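Local coordinates for protein yciO (Escherichia coli, PDB 1K7J), which is of unknown function but belongs to the SUA5 family of YrdC-like proteins and may bind double-stranded RNA, at residues A[81-84]-A[85-89]. Sequence-based numbering, arbitrary orientation.
Sequences VDNV and AFRLM
Val81 and Met89 meet tip to tip on the inner face of the first turns of helix 83-90, with CG1 of Val81 3.6 Å from the terminal CE of Met89, a selenomethionine here. The Met89 chain bends at its last torsion, which swings that methyl back toward the valine. Val81 CG1 also lies 4.0 Å from Ala85 CB. This is the tight side: Ala85 and Met89 are buried, Leu75 of helix 72-78 touches Val81 and Met89, and Leu101 of strand 97-102 touches Ala85 and Met89.

The outer side is looser. The Phe86 ring is exposed, with Val81 CG1 at its edge, near its plane. Asn83 and Arg87 run side by side into solvent, their amide and guanidinium planes 37° apart, and Asn83 ND2 comes no nearer than 3.9 Å to Arg87 CD. Asp82 sits just before the helix. Its CG stands between the backbone N and the carbonyl carbon (chi1 61°), turning OD1 toward Ala85 N, whose N-H meets it nearly along the C-O axis (3.0 Å, 174°). The carbonyl O of Asp82 accepts a bond from Phe86 N at 2.9 Å, beginning the i to i+4 ladder that Asn83 O and Arg87 N continue. Asp82 as N-cap, with Val81 CG1 3.8 Å from Phe86 CB as the N'-N4 pair, makes a hydrophobic staple at a capped helix N-terminus.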
ATOM      1  N   VAL A  81       1.242 -18.416  -0.955  1.00  9.33           N
ATOM      2  CA  VAL A  81       1.987 -18.493   0.292  1.00  9.64           C
ATOM      3  C   VAL A  81       2.326 -19.929   0.683  1.00 10.38           C
ATOM      4  O   VAL A  81       1.431 -20.739   0.910  1.00 11.10           O
ATOM      5  CB  VAL A  81       1.166 -17.848   1.435  1.00  8.81           C
ATOM      6  CG1 VAL A  81       1.958 -17.875   2.737  1.00  9.39           C
ATOM      7  CG2 VAL A  81       0.794 -16.415   1.064  1.00  9.00           C
ATOM      8  N   ASP A  82       3.619 -20.243   0.753  1.00 10.70           N
ATOM      9  CA  ASP A  82       4.027 -21.586   1.151  1.00 12.00           C
ATOM     10  C   ASP A  82       4.431 -21.578   2.621  1.00 12.63           C
ATOM     11  O   ASP A  82       4.322 -20.550   3.290  1.00 11.97           O
ATOM     12  CB  ASP A  82       5.175 -22.120   0.274  1.00 12.37           C
ATOM     13  CG  ASP A  82       6.434 -21.269   0.341  1.00 13.74           C
ATOM     14  OD1 ASP A  82       6.585 -20.451   1.276  1.00 13.35           O
ATOM     15  OD2 ASP A  82       7.293 -21.443  -0.552  1.00 14.77           O
ATOM     16  N   ASN A  83       4.894 -22.717   3.122  1.00 13.40           N
ATOM     17  CA  ASN A  83       5.278 -22.831   4.526  1.00 14.23           C
ATOM     18  C   ASN A  83       6.281 -21.787   5.005  1.00 13.53           C
ATOM     19  O   ASN A  83       6.069 -21.146   6.033  1.00 13.34           O
ATOM     20  CB  ASN A  83       5.840 -24.227   4.812  1.00 16.21           C
ATOM     21  CG  ASN A  83       6.174 -24.427   6.279  1.00 18.73           C
ATOM     22  OD1 ASN A  83       5.283 -24.473   7.132  1.00 20.02           O
ATOM     23  ND2 ASN A  83       7.464 -24.538   6.583  1.00 19.69           N
ATOM     24  N   VAL A  84       7.374 -21.626   4.266  1.00 13.06           N
ATOM     25  CA  VAL A  84       8.405 -20.667   4.643  1.00 13.02           C
ATOM     26  C   VAL A  84       7.839 -19.256   4.772  1.00 12.33           C
ATOM     27  O   VAL A  84       8.050 -18.583   5.785  1.00 12.61           O
ATOM     28  CB  VAL A  84       9.562 -20.671   3.618  1.00 13.62           C
ATOM     29  CG1 VAL A  84      10.507 -19.511   3.887  1.00 14.13           C
ATOM     30  CG2 VAL A  84      10.325 -21.989   3.707  1.00 14.23           C
ATOM     31  N   ALA A  85       7.109 -18.820   3.751  1.00 11.45           N
ATOM     32  CA  ALA A  85       6.519 -17.486   3.750  1.00 11.36           C
ATOM     33  C   ALA A  85       5.493 -17.310   4.865  1.00 11.54           C
ATOM     34  O   ALA A  85       5.471 -16.282   5.543  1.00 10.92           O
ATOM     35  CB  ALA A  85       5.871 -17.205   2.402  1.00 11.04           C
ATOM     36  N   PHE A  86       4.639 -18.312   5.049  1.00 11.67           N
ATOM     37  CA  PHE A  86       3.609 -18.244   6.076  1.00 12.37           C
ATOM     38  C   PHE A  86       4.187 -18.051   7.471  1.00 12.98           C
ATOM     39  O   PHE A  86       3.764 -17.159   8.208  1.00 13.11           O
ATOM     40  CB  PHE A  86       2.755 -19.510   6.067  1.00 12.69           C
ATOM     41  CG  PHE A  86       1.642 -19.486   7.071  1.00 14.07           C
ATOM     42  CD1 PHE A  86       0.554 -18.634   6.901  1.00 14.24           C
ATOM     43  CD2 PHE A  86       1.695 -20.290   8.206  1.00 14.97           C
ATOM     44  CE1 PHE A  86      -0.469 -18.584   7.850  1.00 15.30           C
ATOM     45  CE2 PHE A  86       0.679 -20.247   9.158  1.00 15.49           C
ATOM     46  CZ  PHE A  86      -0.403 -19.393   8.979  1.00 15.33           C
ATOM     47  N   ARG A  87       5.149 -18.892   7.833  1.00 13.76           N
ATOM     48  CA  ARG A  87       5.763 -18.812   9.152  1.00 14.71           C
ATOM     49  C   ARG A  87       6.428 -17.464   9.401  1.00 14.56           C
ATOM     50  O   ARG A  87       6.328 -16.906  10.495  1.00 15.85           O
ATOM     51  CB  ARG A  87       6.787 -19.933   9.326  1.00 16.74           C
ATOM     52  CG  ARG A  87       6.198 -21.329   9.255  1.00 19.07           C
ATOM     53  CD  ARG A  87       7.201 -22.341   9.779  1.00 21.30           C
ATOM     54  NE  ARG A  87       7.527 -22.070  11.177  1.00 22.85           N
ATOM     55  CZ  ARG A  87       8.597 -22.545  11.807  1.00 23.81           C
ATOM     56  NH1 ARG A  87       9.461 -23.321  11.166  1.00 24.51           N
ATOM     57  NH2 ARG A  87       8.805 -22.235  13.081  1.00 24.49           N
ATOM     58  N   LEU A  88       7.101 -16.934   8.389  1.00 13.45           N
ATOM     59  CA  LEU A  88       7.764 -15.647   8.542  1.00 13.20           C
ATOM     60  C   LEU A  88       6.770 -14.501   8.678  1.00 13.25           C
ATOM     61  O   LEU A  88       6.919 -13.639   9.545  1.00 14.30           O
ATOM     62  CB  LEU A  88       8.701 -15.394   7.358  1.00 13.05           C
ATOM     63  CG  LEU A  88      10.002 -16.202   7.393  1.00 12.87           C
ATOM     64  CD1 LEU A  88      10.725 -16.098   6.057  1.00 13.37           C
ATOM     65  CD2 LEU A  88      10.883 -15.683   8.527  1.00 13.75           C
HETATM   66  N   MSE A  89       5.739 -14.488   7.841  1.00 11.90           N
HETATM   67  CA  MSE A  89       4.771 -13.403   7.908  1.00 11.45           C
HETATM   68  C   MSE A  89       3.837 -13.457   9.109  1.00 11.92           C
HETATM   69  O   MSE A  89       3.446 -12.418   9.624  1.00 10.86           O
HETATM   70  CB  MSE A  89       3.950 -13.337   6.620  1.00 10.61           C
HETATM   71  CG  MSE A  89       4.779 -13.004   5.400  1.00 10.21           C
HETATM   72 SE   MSE A  89       3.656 -12.760   3.841  1.00 11.02          SE
HETATM   73  CE  MSE A  89       3.025 -14.602   3.661  1.00 10.31           C
TER